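Local atomic coordinates of deoxyhypusine hydroxylase (PDB entry 4D50), a protein that hydroxylates the deoxyhypusine residue of translation initiation factor eIF5A at a peroxide-binding diiron centre, completing the synthesis of hypusine. Residues A[179-182]-A[183-186]. Residues are numbered along the deposited sequence; the frame is centred on the assembly and turned at random.
Sequences ERYR and AMFA
Tyr181 meets both Met184 and Phe185 on one turn of helix 177-190, in the third HEAT-like repeat, forming a Met-aromatic contact beside an i, i+4 aromatic pair. Met184 comes over one face of the phenol ring: its CE lies 4.2 Å from Tyr181 CD1, while SD stands above the ring at 5.1 Å from the centroid, only 6° off the normal. Met184 places its CG anti to the backbone N (chi1 -166°), which carries the flexible, unbranched chain out across that face, and a bend at chi3 turns the methyl over its rim. The Phe185 side chain runs abreast of Tyr181 in the same direction, with its CE2 4.1 Å from Tyr181 CD2. Both side chains also touch Glu213 of helix 208-221, whose His212 binds iron; about 5 Å separates the side chains of Tyr181 and His212. Were Phe185 cut back to an alanine, the CD2 flank of Tyr181 and the side chain of Val217 would probably lose their aromatic neighbour. Beneath the side chains, successive i+4 backbone bonds fix the spacing. The small Ala183 and Ala186 suit the side against helix 163-171, whereas partly exposed Arg182 reaches the carbonyls of Pro156 and Pro157. Phe185 N gives Tyr181 O a 3.0 Å hydrogen bond, nearly straight at 165°, and Phe185 CD2 also lies 3.0 Å from that Tyr181 O.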
loop_
_atom_site.group_PDB
_atom_site.type_symbol
_atom_site.label_atom_id
_atom_site.label_comp_id
_atom_site.label_asym_id
_atom_site.label_seq_id
_atom_site.Cartn_x
_atom_site.Cartn_y
_atom_site.Cartn_z
ATOM N N GLU A 179 -2.313 13.079 -12.161
ATOM C CA GLU A 179 -3.117 12.735 -13.338
ATOM C C GLU A 179 -2.716 11.315 -13.830
ATOM O O GLU A 179 -3.573 10.530 -14.294
ATOM C CB GLU A 179 -2.902 13.786 -14.408
ATOM C CG GLU A 179 -3.802 15.005 -14.369
ATOM C CD GLU A 179 -3.653 15.934 -13.157
ATOM O OE1 GLU A 179 -2.696 15.797 -12.355
ATOM O OE2 GLU A 179 -4.531 16.831 -13.022
ATOM N N ARG A 180 -1.429 11.005 -13.699
ATOM C CA ARG A 180 -0.901 9.726 -14.093
ATOM C C ARG A 180 -1.496 8.658 -13.190
ATOM O O ARG A 180 -1.773 7.561 -13.671
ATOM C CB ARG A 180 0.637 9.688 -14.054
ATOM C CG ARG A 180 1.205 10.759 -14.915
ATOM C CD ARG A 180 2.716 10.698 -14.950
ATOM N NE ARG A 180 3.247 9.471 -15.536
ATOM C CZ ARG A 180 4.546 9.126 -15.480
ATOM N NH1 ARG A 180 5.464 9.947 -14.914
ATOM N NH2 ARG A 180 4.997 8.015 -16.030
ATOM N N TYR A 181 -1.559 8.923 -11.896
ATOM C CA TYR A 181 -2.188 7.991 -10.955
ATOM C C TYR A 181 -3.647 7.799 -11.257
ATOM O O TYR A 181 -4.242 6.704 -11.115
ATOM C CB TYR A 181 -2.015 8.474 -9.506
ATOM C CG TYR A 181 -0.782 7.986 -8.797
ATOM C CD1 TYR A 181 0.484 8.211 -9.327
ATOM C CD2 TYR A 181 -0.866 7.460 -7.549
ATOM C CE1 TYR A 181 1.621 7.759 -8.702
ATOM C CE2 TYR A 181 0.291 7.006 -6.908
ATOM C CZ TYR A 181 1.517 7.166 -7.490
ATOM O OH TYR A 181 2.694 6.764 -6.823
ATOM N N ARG A 182 -4.326 8.870 -11.691
ATOM C CA ARG A 182 -5.746 8.675 -12.006
ATOM C C ARG A 182 -5.939 7.673 -13.183
ATOM O O ARG A 182 -6.868 6.881 -13.209
ATOM C CB ARG A 182 -6.371 10.074 -12.366
ATOM C CG ARG A 182 -6.487 10.988 -11.186
ATOM C CD ARG A 182 -7.532 12.090 -11.370
ATOM N NE ARG A 182 -8.858 11.561 -11.614
ATOM C CZ ARG A 182 -9.882 12.327 -11.984
ATOM N NH1 ARG A 182 -9.692 13.636 -12.163
ATOM N NH2 ARG A 182 -11.042 11.778 -12.249
ATOM N N ALA A 183 -5.030 7.726 -14.141
ATOM C CA ALA A 183 -5.089 6.903 -15.350
ATOM C C ALA A 183 -4.719 5.470 -14.923
ATOM O O ALA A 183 -5.322 4.533 -15.385
ATOM C CB ALA A 183 -4.088 7.412 -16.342
ATOM N N MET A 184 -3.873 5.363 -13.940
ATOM C CA MET A 184 -3.409 4.067 -13.393
ATOM C C MET A 184 -4.619 3.348 -12.730
ATOM O O MET A 184 -4.876 2.171 -12.995
ATOM C CB MET A 184 -2.290 4.231 -12.349
ATOM C CG MET A 184 -1.568 2.937 -12.020
ATOM S SD MET A 184 -0.523 3.222 -10.535
ATOM C CE MET A 184 0.675 4.363 -11.118
ATOM N N PHE A 185 -5.384 4.053 -11.893
ATOM C CA PHE A 185 -6.541 3.451 -11.264
ATOM C C PHE A 185 -7.628 3.194 -12.237
ATOM O O PHE A 185 -8.325 2.162 -12.110
ATOM C CB PHE A 185 -7.010 4.246 -10.028
ATOM C CG PHE A 185 -6.021 4.172 -8.944
ATOM C CD1 PHE A 185 -5.796 2.965 -8.288
ATOM C CD2 PHE A 185 -5.245 5.273 -8.627
ATOM C CE1 PHE A 185 -4.801 2.849 -7.336
ATOM C CE2 PHE A 185 -4.200 5.107 -7.722
ATOM C CZ PHE A 185 -3.976 3.888 -7.147
ATOM N N ALA A 186 -7.800 4.058 -13.262
ATOM C CA ALA A 186 -8.771 3.737 -14.335
ATOM C C ALA A 186 -8.411 2.490 -15.135
ATOM O O ALA A 186 -9.287 1.728 -15.498
ATOM C CB ALA A 186 -8.923 4.906 -15.293
#